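Local coordinates for protein smoothened (Xenopus laevis, PDB 5KZZ) that transduces Hedgehog signals as a cholesterol-activated receptor of the Frizzled/Smoothened family, represented here by its extracellular cysteine-rich domain without bound sterol, at residues W65-P70 against Q94-P99; I23-V28 against D50-W55; D46-K51 against A74-K79. All coordinates share one frame; numbering follows the deposited sequence.

Interaction 1: residues W65-P70 against Q94-P99. With ZN (zinc ion), chain F.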
ATOM      1  N   TRP A  65      10.047   4.445   8.368  1.00 12.15           N
ATOM      2  CA  TRP A  65      10.105   3.288   7.479  1.00 13.02           C
ATOM      3  C   TRP A  65       9.336   2.086   8.033  1.00 11.69           C
ATOM      4  O   TRP A  65       8.561   1.454   7.318  1.00 11.62           O
ATOM      5  CB  TRP A  65      11.562   2.913   7.194  1.00 14.56           C
ATOM      6  CG  TRP A  65      11.694   1.811   6.183  1.00 15.10           C
ATOM      7  CD1 TRP A  65      12.230   0.579   6.388  1.00 16.90           C
ATOM      8  CD2 TRP A  65      11.223   1.824   4.818  1.00 15.00           C
ATOM      9  NE1 TRP A  65      12.140  -0.169   5.235  1.00 17.63           N
ATOM     10  CE2 TRP A  65      11.529   0.574   4.261  1.00 16.85           C
ATOM     11  CE3 TRP A  65      10.572   2.774   4.014  1.00 15.84           C
ATOM     12  CZ2 TRP A  65      11.236   0.252   2.936  1.00 16.84           C
ATOM     13  CZ3 TRP A  65      10.278   2.448   2.697  1.00 15.82           C
ATOM     14  CH2 TRP A  65      10.602   1.196   2.181  1.00 15.64           C
ATOM     15  N   ASP A  66       9.520   1.785   9.314  1.00 12.02           N
ATOM     16  CA  ASP A  66       8.831   0.645   9.893  1.00 13.26           C
ATOM     17  C   ASP A  66       7.316   0.821   9.832  1.00 12.25           C
ATOM     18  O   ASP A  66       6.576  -0.141   9.560  1.00 12.76           O
ATOM     19  CB  ASP A  66       9.264   0.418  11.345  1.00 14.06           C
ATOM     20  CG  ASP A  66       8.784  -0.910  11.871  1.00 13.81           C
ATOM     21  OD1 ASP A  66       9.342  -1.929  11.433  1.00 16.07           O
ATOM     22  OD2 ASP A  66       7.820  -0.966  12.659  1.00 16.21           O
ATOM     23  N   ALA A  67       6.849   2.040  10.094  1.00 12.06           N
ATOM     24  CA  ALA A  67       5.418   2.320  10.039  1.00 13.03           C
ATOM     25  C   ALA A  67       4.861   2.272   8.620  1.00 12.02           C
ATOM     26  O   ALA A  67       3.758   1.781   8.381  1.00 13.19           O
ATOM     27  CB  ALA A  67       5.143   3.673  10.641  1.00 14.14           C
ATOM     28  N   ILE A  68       5.614   2.813   7.668  1.00 11.13           N
ATOM     29  CA  ILE A  68       5.076   3.001   6.318  1.00 11.79           C
ATOM     30  C   ILE A  68       5.126   1.736   5.470  1.00 11.02           C
ATOM     31  O   ILE A  68       4.328   1.600   4.531  1.00 10.95           O
ATOM     32  CB  ILE A  68       5.809   4.182   5.601  1.00 13.38           C
ATOM     33  CG1 ILE A  68       4.897   4.821   4.548  1.00 14.83           C
ATOM     34  CG2 ILE A  68       7.099   3.741   4.963  1.00 14.74           C
ATOM     35  CD1 ILE A  68       5.535   5.978   3.803  1.00 16.78           C
ATOM     36  N   ARG A  69       6.024   0.805   5.793  1.00  9.98           N
ATOM     37  CA  ARG A  69       6.124  -0.415   4.989  1.00 10.97           C
ATOM     38  C   ARG A  69       4.766  -1.113   4.740  1.00  9.22           C
ATOM     39  O   ARG A  69       4.445  -1.406   3.596  1.00 10.19           O
ATOM     40  CB  ARG A  69       7.123  -1.413   5.611  1.00 13.59           C
ATOM     41  CG  ARG A  69       8.584  -1.076   5.437  1.00 17.67           C
ATOM     42  CD  ARG A  69       9.464  -1.910   6.378  1.00 20.24           C
ATOM     43  NE  ARG A  69       9.313  -3.337   6.129  1.00 22.84           N
ATOM     44  CZ  ARG A  69       9.763  -4.291   6.930  1.00 26.24           C
ATOM     45  NH1 ARG A  69      10.374  -3.971   8.062  1.00 28.39           N
ATOM     46  NH2 ARG A  69       9.591  -5.565   6.602  1.00 29.24           N
ATOM     47  N   PRO A  70       3.961  -1.382   5.790  1.00  9.81           N
ATOM     48  CA  PRO A  70       2.709  -2.082   5.498  0.78 10.73           C
ATOM     49  C   PRO A  70       1.742  -1.216   4.685  1.00  9.64           C
ATOM     50  O   PRO A  70       0.943  -1.767   3.954  1.00 10.80           O
ATOM     51  CB  PRO A  70       2.146  -2.399   6.897  0.78 12.44           C
ATOM     52  CG  PRO A  70       2.821  -1.418   7.814  0.78 10.51           C
ATOM     53  CD  PRO A  70       4.209  -1.324   7.241  0.78 10.62           C
ATOM     54  N   GLN A  94      -3.767   6.596   9.561  1.00 18.88           N
ATOM     55  CA  GLN A  94      -3.645   7.555  10.664  1.00 21.65           C
ATOM     56  C   GLN A  94      -2.451   7.231  11.552  1.00 22.20           C
ATOM     57  O   GLN A  94      -1.810   8.122  12.099  1.00 25.37           O
ATOM     58  CB  GLN A  94      -4.925   7.619  11.504  1.00 22.75           C
ATOM     59  CG  GLN A  94      -6.025   8.470  10.843  1.00 22.59           C
ATOM     60  CD  GLN A  94      -7.147   8.876  11.800  1.00 26.11           C
ATOM     61  OE1 GLN A  94      -6.928   9.075  13.004  1.00 28.91           O
ATOM     62  NE2 GLN A  94      -8.352   9.008  11.264  1.00 26.54           N
ATOM     63  N   THR A  95      -2.142   5.954  11.689  1.00 22.18           N
ATOM     64  CA  THR A  95      -1.003   5.594  12.513  1.00 24.59           C
ATOM     65  C   THR A  95       0.298   5.988  11.845  1.00 21.03           C
ATOM     66  O   THR A  95       1.240   6.408  12.518  1.00 22.98           O
ATOM     67  CB  THR A  95      -0.956   4.100  12.805  1.00 31.18           C
ATOM     68  OG1 THR A  95      -0.650   3.382  11.605  1.00 36.13           O
ATOM     69  CG2 THR A  95      -2.272   3.638  13.341  1.00 30.43           C
ATOM     70  N   THR A  96       0.353   5.852  10.526  1.00 16.06           N
ATOM     71  CA  THR A  96       1.577   6.091   9.781  0.64 17.76           C
ATOM     72  C   THR A  96       1.903   7.582   9.713  1.00 18.00           C
ATOM     73  O   THR A  96       3.065   7.969   9.638  1.00 17.98           O
ATOM     74  CB  THR A  96       1.459   5.492   8.367  0.64 21.79           C
ATOM     75  OG1 THR A  96       1.040   4.125   8.481  0.64 24.53           O
ATOM     76  CG2 THR A  96       2.784   5.547   7.639  0.64 20.68           C
ATOM     77  N   ARG A  97       0.861   8.402   9.753  1.00 17.79           N
ATOM     78  CA  ARG A  97       0.989   9.852   9.658  1.00 21.41           C
ATOM     79  C   ARG A  97       1.896  10.441  10.714  1.00 21.28           C
ATOM     80  O   ARG A  97       2.553  11.437  10.467  1.00 21.23           O
ATOM     81  CB  ARG A  97      -0.382  10.529   9.779  1.00 27.00           C
ATOM     82  CG  ARG A  97      -1.068  10.819   8.472  1.00 33.30           C
ATOM     83  CD  ARG A  97      -2.035  11.983   8.619  1.00 37.34           C
ATOM     84  NE  ARG A  97      -2.923  11.844   9.774  1.00 39.11           N
ATOM     85  CZ  ARG A  97      -4.170  12.309   9.814  1.00 40.41           C
ATOM     86  NH1 ARG A  97      -4.682  12.922   8.756  1.00 40.66           N
ATOM     87  NH2 ARG A  97      -4.913  12.146  10.903  1.00 40.20           N
ATOM     88  N   VAL A  98       1.908   9.860  11.904  1.00 20.23           N
ATOM     89  CA  VAL A  98       2.655  10.499  12.971  1.00 20.03           C
ATOM     90  C   VAL A  98       4.154  10.247  12.787  1.00 17.97           C
ATOM     91  O   VAL A  98       4.913  11.200  12.646  1.00 16.82           O
ATOM     92  CB  VAL A  98       2.171  10.054  14.360  1.00 21.86           C
ATOM     93  CG1 VAL A  98       2.960  10.774  15.428  1.00 22.53           C
ATOM     94  CG2 VAL A  98       0.676  10.316  14.502  1.00 24.67           C
ATOM     95  N   PRO A  99       4.596   8.978  12.721  1.00 15.51           N
ATOM     96  CA  PRO A  99       6.045   8.847  12.531  1.00 16.42           C
ATOM     97  C   PRO A  99       6.558   9.354  11.190  1.00 15.08           C
ATOM     98  O   PRO A  99       7.748   9.645  11.074  1.00 17.28           O
ATOM     99  CB  PRO A  99       6.284   7.340  12.657  1.00 18.76           C
ATOM    100  CG  PRO A  99       4.993   6.727  12.545  1.00 20.81           C
ATOM    101  CD  PRO A  99       3.976   7.681  13.023  1.00 18.15           C
TER
HETATM  102 ZN    ZN F 205       8.701  -3.641  12.189  0.79 20.30          ZN
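A67 and I68 on helix 62-76 meet T96 of helix 90-97 and P99 just after it in the chain through small apolar groups. The methyl CB of A67 sits 3.6 Å from CG of the P99 ring, while T96 turns its own methyl to the neighbouring residue, with CG2 lying 3.7 Å from CA of I68 and 3.8 Å from CG1. The two side chains cross at about a right angle, and one methyl touches both CA and CG1 of the isoleucine. In the conformer described, with chi1 at -52°, T96 OG1 lies beside its backbone N and CG2 points opposite that N, facing I68. The hydroxyl instead donates to L92 O in its own helix; A67 O, 3.6 Å from T96 OG1, is merely a neighbour. L71, one turn beyond A67, also packs on T96 and extends the apolar patch. On another side of the helix, D66 binds a zinc ion through OD1 at 2.0 Å, OD2 staying at 2.9 Å, and the CG of R69 lies 3.5 Å above one face of the W65 indole. The C64-C100 disulfide joins the residues directly flanking the two segments. Close methyl-sized packing beside a covalent clamp is a good example of how a helix and a segment running from helix into loop are held together in the disulfide-rich Frizzled-type cysteine-rich domain, in which helices combine with short strands.

Interaction 2: residues I23-V28 against D50-W55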
ATOM      1  N   ILE A  23       7.544 -11.230  -1.993  1.00 17.15           N
ATOM      2  CA  ILE A  23       8.173 -10.314  -1.020  1.00 16.13           C
ATOM      3  C   ILE A  23       7.788  -8.859  -1.315  1.00 14.18           C
ATOM      4  O   ILE A  23       7.824  -8.445  -2.479  1.00 14.83           O
ATOM      5  CB  ILE A  23       9.744 -10.394  -1.047  1.00 18.96           C
ATOM      6  CG1 ILE A  23      10.244 -11.816  -0.799  1.00 20.87           C
ATOM      7  CG2 ILE A  23      10.357  -9.372  -0.090  1.00 20.94           C
ATOM      8  CD1 ILE A  23       9.796 -12.393   0.469  1.00 22.71           C
ATOM      9  N   CYS A  24       7.406  -8.101  -0.284  1.00 12.24           N
ATOM     10  CA  CYS A  24       7.215  -6.650  -0.407  1.00 12.21           C
ATOM     11  C   CYS A  24       8.031  -5.922   0.645  1.00 12.88           C
ATOM     12  O   CYS A  24       7.744  -6.028   1.832  1.00 12.59           O
ATOM     13  CB  CYS A  24       5.741  -6.287  -0.269  1.00 11.85           C
ATOM     14  SG  CYS A  24       5.433  -4.507  -0.441  1.00 12.67           S
ATOM     15  N   LEU A  25       9.060  -5.199   0.206  1.00 13.17           N
ATOM     16  CA  LEU A  25       9.886  -4.395   1.123  1.00 14.24           C
ATOM     17  C   LEU A  25      10.345  -5.235   2.321  1.00 15.18           C
ATOM     18  O   LEU A  25      10.280  -4.802   3.476  1.00 17.07           O
ATOM     19  CB  LEU A  25       9.133  -3.139   1.601  1.00 13.76           C
ATOM     20  CG  LEU A  25       8.684  -2.188   0.495  1.00 14.05           C
ATOM     21  CD1 LEU A  25       7.843  -1.038   1.084  1.00 15.26           C
ATOM     22  CD2 LEU A  25       9.917  -1.652  -0.186  1.00 15.23           C
ATOM     23  N   GLY A  26      10.787  -6.462   2.044  1.00 15.95           N
ATOM     24  CA  GLY A  26      11.337  -7.325   3.075  1.00 18.67           C
ATOM     25  C   GLY A  26      10.328  -8.130   3.870  1.00 21.18           C
ATOM     26  O   GLY A  26      10.699  -8.824   4.813  1.00 26.54           O
ATOM     27  N   SER A  27       9.050  -8.037   3.526  1.00 18.27           N
ATOM     28  CA  SER A  27       8.039  -8.850   4.183  1.00 18.37           C
ATOM     29  C   SER A  27       7.555  -9.928   3.238  1.00 17.08           C
ATOM     30  O   SER A  27       7.373  -9.669   2.063  1.00 18.65           O
ATOM     31  CB  SER A  27       6.858  -7.994   4.634  1.00 21.16           C
ATOM     32  OG  SER A  27       7.267  -7.058   5.612  1.00 25.17           O
ATOM     33  N   VAL A  28       7.321 -11.127   3.756  1.00 18.41           N
ATOM     34  CA  VAL A  28       6.762 -12.203   2.944  1.00 19.08           C
ATOM     35  C   VAL A  28       5.249 -12.093   2.892  1.00 20.52           C
ATOM     36  O   VAL A  28       4.598 -12.082   3.930  1.00 24.87           O
ATOM     37  CB  VAL A  28       7.133 -13.565   3.503  1.00 21.82           C
ATOM     38  CG1 VAL A  28       6.508 -14.635   2.647  1.00 22.48           C
ATOM     39  CG2 VAL A  28       8.637 -13.702   3.537  1.00 24.06           C
ATOM     40  N   ASP A  50       9.664  -1.105  -9.384  1.00 12.55           N
ATOM     41  CA  ASP A  50      10.598   0.010  -9.501  1.00 12.81           C
ATOM     42  C   ASP A  50      10.232   1.150  -8.543  1.00 12.07           C
ATOM     43  O   ASP A  50      11.130   1.772  -7.954  1.00 14.73           O
ATOM     44  CB  ASP A  50      10.645   0.508 -10.946  1.00 15.09           C
ATOM     45  CG  ASP A  50      11.271  -0.507 -11.899  1.00 17.01           C
ATOM     46  OD1 ASP A  50      11.978  -1.448 -11.459  1.00 19.57           O
ATOM     47  OD2 ASP A  50      11.048  -0.369 -13.112  1.00 18.06           O
ATOM     48  N   LYS A  51       8.933   1.436  -8.383  1.00 12.37           N
ATOM     49  CA  LYS A  51       8.506   2.482  -7.452  0.57 12.52           C
ATOM     50  C   LYS A  51       8.847   2.099  -6.019  1.00 12.84           C
ATOM     51  O   LYS A  51       9.267   2.939  -5.237  1.00 13.55           O
ATOM     52  CB  LYS A  51       7.000   2.748  -7.575  0.57 14.18           C
ATOM     53  CG  LYS A  51       6.530   3.218  -8.952  0.57 18.37           C
ATOM     54  CD  LYS A  51       7.134   4.557  -9.338  0.57 20.86           C
ATOM     55  CE  LYS A  51       6.477   5.122 -10.595  0.57 23.83           C
ATOM     56  NZ  LYS A  51       7.171   6.354 -11.065  0.57 26.21           N
ATOM     57  N   LEU A  52       8.670   0.829  -5.670  1.00 11.68           N
ATOM     58  CA  LEU A  52       9.013   0.403  -4.322  1.00 12.49           C
ATOM     59  C   LEU A  52      10.521   0.523  -4.062  1.00 12.48           C
ATOM     60  O   LEU A  52      10.924   0.871  -2.950  1.00 14.46           O
ATOM     61  CB  LEU A  52       8.513  -1.018  -4.079  1.00 12.12           C
ATOM     62  CG  LEU A  52       6.986  -1.114  -3.915  1.00 10.80           C
ATOM     63  CD1 LEU A  52       6.556  -2.594  -3.891  1.00 13.54           C
ATOM     64  CD2 LEU A  52       6.518  -0.384  -2.654  1.00 13.38           C
ATOM     65  N   SER A  53      11.343   0.271  -5.085  1.00 13.55           N
ATOM     66  CA  SER A  53      12.783   0.449  -4.948  1.00 16.37           C
ATOM     67  C   SER A  53      13.092   1.916  -4.643  1.00 16.57           C
ATOM     68  O   SER A  53      13.945   2.224  -3.807  1.00 20.00           O
ATOM     69  CB  SER A  53      13.513   0.001  -6.217  1.00 18.20           C
ATOM     70  OG  SER A  53      14.896   0.261  -6.112  1.00 23.77           O
ATOM     71  N   LEU A  54      12.393   2.830  -5.309  1.00 16.20           N
ATOM     72  CA  LEU A  54      12.578   4.257  -5.034  1.00 16.72           C
ATOM     73  C   LEU A  54      12.132   4.618  -3.606  1.00 17.05           C
ATOM     74  O   LEU A  54      12.823   5.348  -2.888  1.00 19.30           O
ATOM     75  CB  LEU A  54      11.820   5.107  -6.062  1.00 19.62           C
ATOM     76  CG  LEU A  54      12.383   5.074  -7.483  1.00 25.17           C
ATOM     77  CD1 LEU A  54      11.460   5.823  -8.432  1.00 27.84           C
ATOM     78  CD2 LEU A  54      13.780   5.651  -7.512  1.00 27.35           C
ATOM     79  N   TRP A  55      10.989   4.103  -3.182  1.00 14.39           N
ATOM     80  CA  TRP A  55      10.510   4.344  -1.826  1.00 14.77           C
ATOM     81  C   TRP A  55      11.494   3.880  -0.772  1.00 16.86           C
ATOM     82  O   TRP A  55      11.534   4.429   0.319  1.00 16.98           O
ATOM     83  CB  TRP A  55       9.188   3.626  -1.613  1.00 13.88           C
ATOM     84  CG  TRP A  55       7.966   4.417  -2.014  1.00 13.75           C
ATOM     85  CD1 TRP A  55       7.161   4.201  -3.099  1.00 13.37           C
ATOM     86  CD2 TRP A  55       7.403   5.529  -1.312  1.00 14.72           C
ATOM     87  NE1 TRP A  55       6.130   5.116  -3.112  1.00 13.79           N
ATOM     88  CE2 TRP A  55       6.267   5.952  -2.032  1.00 14.33           C
ATOM     89  CE3 TRP A  55       7.746   6.205  -0.134  1.00 16.44           C
ATOM     90  CZ2 TRP A  55       5.465   7.014  -1.604  1.00 17.94           C
ATOM     91  CZ3 TRP A  55       6.953   7.279   0.280  1.00 18.05           C
ATOM     92  CH2 TRP A  55       5.836   7.670  -0.454  1.00 18.60           C
TER
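L25, at the tip of a beta hairpin, and L52, on helix 45-55, cross at about a right angle and make the close part of this contact. Their methyls meet at 4.0 Å between L25 CD1 and L52 CD2, and the other L25 methyl, CD2, reaches the helix backbone 3.9 Å from L52 O. That carbonyl has its polar partner in the hydroxyl of S56. The second methyl of L52 turns to the hairpin strand, with CD1 lying 4.1 Å from C24 SG. Because chi1 of C24 is -179°, its sulfur stands opposite the backbone N, and there it forms the disulfide to C73 of helix 62-76; M77 packs on both C24 and L52.

The hairpin itself is tightly made. A type I' turn runs from C24 to S27, closed by C24 N to S27 O at 2.8 Å and S27 N to C24 O at 2.9 Å, and L25 takes up the positive phi of 50° that such a turn needs. The other side is looser. The far strand of the hairpin does not reach the helix, S53 points away from it, and D50 and L54 lie on the surface. A glycerol, probably from the crystallisation liquor, accepts a hydrogen bond from L25 N and lies close to L52. W55 starts toward the hairpin, but its indole leads off to Y76, where W55 NE1 donates a hydrogen bond to Y76 OH.

With no hydrogen bond across it, the contact depends on apolar shape, while the nearby disulfide supplies the covalent restraint.

Interaction 3: residues D46-K51 against A74-K79; sequences DEVHDK and AVYMPK. With ZN (zinc ion), chain E.
V48 and Y76 bring the backbones together, their CA atoms 6.1 Å apart, just where helix 62-76 ends and M77 leaves helical geometry with phi -129°. V48 straddles the carbonyl of Y76, its CG1 3.5 Å and its CG2 3.7 Å from Y76 O. CG1 is the busier branch: with chi1 at 161° it stands roughly opposite the backbone N, which sets it 3.8 Å from Y76 CB and 4.0 Å from M77 CG. One helical turn on, the aliphatic root of K51 continues the surface, CB lying 3.8 Å from Y76 CE1, while in the conformer described the rest of that side chain bends off at chi2 and carries its amine away. The phenol is fixed at its far end by a hydrogen bond from OH to D41 OD2, so a buried ring has its one polar atom satisfied.

At the N-terminal end of helix 45-55, D46 OD1 binds a zinc ion at 2.0 Å; two waters and K20 NZ complete the site. A lysine amine that donates to a metal is probably neutral, its proton displaced by the ion.

The chemistry therefore divides around the helix. On its inner side, methyl groups and the tyrosine ring make a buried apolar seam against the end of helix 62-76, without a cross-segment hydrogen bond; on its outer side, the charged and metal-binding groups are kept toward the surface.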
ATOM      1  N   ASP A  46       5.713  -4.555 -12.939  1.00 12.29           N
ATOM      2  CA  ASP A  46       7.088  -4.127 -13.163  1.00 13.41           C
ATOM      3  C   ASP A  46       7.314  -2.708 -12.657  1.00 13.17           C
ATOM      4  O   ASP A  46       8.287  -2.430 -11.952  1.00 13.96           O
ATOM      5  CB  ASP A  46       7.437  -4.218 -14.653  1.00 16.13           C
ATOM      6  CG  ASP A  46       7.544  -5.652 -15.145  1.00 20.06           C
ATOM      7  OD1 ASP A  46       7.710  -6.577 -14.321  1.00 21.40           O
ATOM      8  OD2 ASP A  46       7.470  -5.867 -16.373  1.00 22.80           O
ATOM      9  N   GLU A  47       6.396  -1.805 -12.984  1.00 13.50           N
ATOM     10  CA  GLU A  47       6.506  -0.428 -12.504  0.71 13.16           C
ATOM     11  C   GLU A  47       6.391  -0.356 -10.984  1.00 12.78           C
ATOM     12  O   GLU A  47       7.111   0.398 -10.340  1.00 13.41           O
ATOM     13  CB  GLU A  47       5.433   0.461 -13.139  0.71 16.55           C
ATOM     14  CG  GLU A  47       5.696   0.845 -14.562  0.71 22.11           C
ATOM     15  CD  GLU A  47       5.175   2.227 -14.890  0.71 26.41           C
ATOM     16  OE1 GLU A  47       4.167   2.672 -14.299  0.71 26.28           O
ATOM     17  OE2 GLU A  47       5.797   2.884 -15.749  0.71 26.77           O
ATOM     18  N   VAL A  48       5.475  -1.133 -10.405  1.00 11.49           N
ATOM     19  CA  VAL A  48       5.330  -1.191  -8.954  1.00 11.22           C
ATOM     20  C   VAL A  48       6.675  -1.523  -8.311  1.00 11.00           C
ATOM     21  O   VAL A  48       7.086  -0.882  -7.345  1.00 10.93           O
ATOM     22  CB  VAL A  48       4.276  -2.239  -8.532  1.00 12.54           C
ATOM     23  CG1 VAL A  48       4.469  -2.628  -7.071  1.00 12.06           C
ATOM     24  CG2 VAL A  48       2.852  -1.704  -8.809  1.00 12.66           C
ATOM     25  N   HIS A  49       7.361  -2.532  -8.840  1.00 11.03           N
ATOM     26  CA  HIS A  49       8.610  -2.977  -8.257  1.00 11.45           C
ATOM     27  C   HIS A  49       9.626  -1.834  -8.277  1.00 12.54           C
ATOM     28  O   HIS A  49      10.375  -1.609  -7.318  1.00 14.40           O
ATOM     29  CB  HIS A  49       9.118  -4.190  -9.017  1.00 12.51           C
ATOM     30  CG  HIS A  49      10.229  -4.916  -8.330  1.00 12.58           C
ATOM     31  ND1 HIS A  49      10.062  -5.591  -7.138  1.00 13.79           N
ATOM     32  CD2 HIS A  49      11.524  -5.080  -8.679  1.00 14.73           C
ATOM     33  CE1 HIS A  49      11.213  -6.147  -6.785  1.00 13.69           C
ATOM     34  NE2 HIS A  49      12.118  -5.858  -7.708  1.00 14.01           N
ATOM     35  N   ASP A  50       9.664  -1.105  -9.384  1.00 12.55           N
ATOM     36  CA  ASP A  50      10.598   0.010  -9.501  1.00 12.81           C
ATOM     37  C   ASP A  50      10.232   1.150  -8.543  1.00 12.07           C
ATOM     38  O   ASP A  50      11.130   1.772  -7.954  1.00 14.73           O
ATOM     39  CB  ASP A  50      10.645   0.508 -10.946  1.00 15.09           C
ATOM     40  CG  ASP A  50      11.271  -0.507 -11.899  1.00 17.01           C
ATOM     41  OD1 ASP A  50      11.978  -1.448 -11.459  1.00 19.57           O
ATOM     42  OD2 ASP A  50      11.048  -0.369 -13.112  1.00 18.06           O
ATOM     43  N   LYS A  51       8.933   1.436  -8.383  1.00 12.37           N
ATOM     44  CA  LYS A  51       8.506   2.482  -7.452  0.57 12.52           C
ATOM     45  C   LYS A  51       8.847   2.099  -6.019  1.00 12.84           C
ATOM     46  O   LYS A  51       9.267   2.939  -5.237  1.00 13.55           O
ATOM     47  CB  LYS A  51       7.000   2.748  -7.575  0.57 14.18           C
ATOM     48  CG  LYS A  51       6.530   3.218  -8.952  0.57 18.37           C
ATOM     49  CD  LYS A  51       7.134   4.557  -9.338  0.57 20.86           C
ATOM     50  CE  LYS A  51       6.477   5.122 -10.595  0.57 23.83           C
ATOM     51  NZ  LYS A  51       7.171   6.354 -11.065  0.57 26.21           N
ATOM     52  N   ALA A  74       0.259  -2.336   1.126  1.00  9.21           N
ATOM     53  CA  ALA A  74      -1.187  -2.362   0.943  1.00  9.69           C
ATOM     54  C   ALA A  74      -1.643  -1.557  -0.276  1.00 10.23           C
ATOM     55  O   ALA A  74      -2.708  -1.813  -0.814  1.00 13.27           O
ATOM     56  CB  ALA A  74      -1.881  -1.860   2.212  1.00 11.19           C
ATOM     57  N   VAL A  75      -0.859  -0.563  -0.690  1.00  9.01           N
ATOM     58  CA  VAL A  75      -1.163   0.236  -1.867  1.00  9.65           C
ATOM     59  C   VAL A  75      -0.596  -0.392  -3.141  1.00 10.03           C
ATOM     60  O   VAL A  75      -1.289  -0.491  -4.157  1.00 11.25           O
ATOM     61  CB  VAL A  75      -0.594   1.666  -1.683  1.00 10.32           C
ATOM     62  CG1 VAL A  75      -0.589   2.472  -2.991  1.00 13.77           C
ATOM     63  CG2 VAL A  75      -1.364   2.400  -0.589  1.00 12.49           C
ATOM     64  N   TYR A  76       0.669  -0.808  -3.081  1.00  9.32           N
ATOM     65  CA  TYR A  76       1.398  -1.221  -4.268  1.00  8.73           C
ATOM     66  C   TYR A  76       1.269  -2.703  -4.574  1.00  9.87           C
ATOM     67  O   TYR A  76       1.255  -3.068  -5.747  1.00 10.73           O
ATOM     68  CB  TYR A  76       2.880  -0.872  -4.132  1.00 10.55           C
ATOM     69  CG  TYR A  76       3.173   0.590  -4.374  1.00  9.21           C
ATOM     70  CD1 TYR A  76       3.357   1.074  -5.676  1.00 11.04           C
ATOM     71  CD2 TYR A  76       3.244   1.497  -3.326  1.00 11.25           C
ATOM     72  CE1 TYR A  76       3.621   2.403  -5.907  1.00 12.12           C
ATOM     73  CE2 TYR A  76       3.507   2.848  -3.566  1.00 12.73           C
ATOM     74  CZ  TYR A  76       3.708   3.296  -4.861  1.00 12.46           C
ATOM     75  OH  TYR A  76       3.981   4.629  -5.088  1.00 14.10           O
ATOM     76  N   MET A  77       1.201  -3.544  -3.540  1.00  9.28           N
ATOM     77  CA  MET A  77       1.119  -4.992  -3.727  1.00  9.94           C
ATOM     78  C   MET A  77      -0.038  -5.563  -2.920  1.00 10.48           C
ATOM     79  O   MET A  77       0.152  -6.494  -2.139  1.00 10.91           O
ATOM     80  CB  MET A  77       2.433  -5.679  -3.322  1.00  9.43           C
ATOM     81  CG  MET A  77       3.599  -5.256  -4.225  1.00 11.55           C
ATOM     82  SD  MET A  77       5.222  -5.935  -3.782  1.00 11.63           S
ATOM     83  CE  MET A  77       5.103  -7.612  -4.408  1.00 12.96           C
ATOM     84  N   PRO A  78      -1.255  -5.012  -3.117  1.00 10.86           N
ATOM     85  CA  PRO A  78      -2.394  -5.417  -2.288  1.00 11.38           C
ATOM     86  C   PRO A  78      -2.871  -6.826  -2.600  1.00 11.77           C
ATOM     87  O   PRO A  78      -2.645  -7.367  -3.682  1.00 12.94           O
ATOM     88  CB  PRO A  78      -3.467  -4.400  -2.671  1.00 11.78           C
ATOM     89  CG  PRO A  78      -3.155  -4.152  -4.127  1.00 11.36           C
ATOM     90  CD  PRO A  78      -1.663  -4.003  -4.116  1.00 11.66           C
ATOM     91  N   LYS A  79      -3.575  -7.408  -1.643  1.00 13.06           N
ATOM     92  CA  LYS A  79      -4.219  -8.689  -1.848  1.00 14.24           C
ATOM     93  C   LYS A  79      -5.435  -8.582  -2.749  1.00 14.55           C
ATOM     94  O   LYS A  79      -6.305  -7.727  -2.536  1.00 16.93           O
ATOM     95  CB  LYS A  79      -4.616  -9.288  -0.501  1.00 16.93           C
ATOM     96  CG  LYS A  79      -5.313 -10.641  -0.619  1.00 19.47           C
ATOM     97  CD  LYS A  79      -5.631 -11.221   0.750  1.00 23.06           C
ATOM     98  CE  LYS A  79      -6.392 -12.532   0.613  1.00 26.66           C
ATOM     99  NZ  LYS A  79      -6.749 -13.124   1.940  1.00 29.66           N
TER
HETATM  100 ZN    ZN E 204       7.645  -8.509 -14.736  0.67 27.94          ZN
HETATM  101  O   HOH W   1       9.381  -8.940 -16.368  1.00 35.86           O
HETATM  102  O   HOH W   2       5.522  -9.022 -14.371  1.00 38.67           O

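How the interactions relate
From the N terminus, the hairpin at 23-28 comes first, and interaction 2 closes the loop from it to helix 45-55. Interaction 3 begins on that same helix, sharing D50 and K51, and closes at the end of helix 62-76; the two lie side by side, centres about 8 Å apart. Interaction 1 opens within that second loop, at 65-70, and closes beyond it at 94-99, so it crosses interaction 3 while following interaction 2 in series. Helix 62-76 is thus the shared element: its C-terminal end meets helix 45-55 and its earlier turns meet 94-99, and W65 and R69 also touch the hairpin, joining interactions 1 and 2.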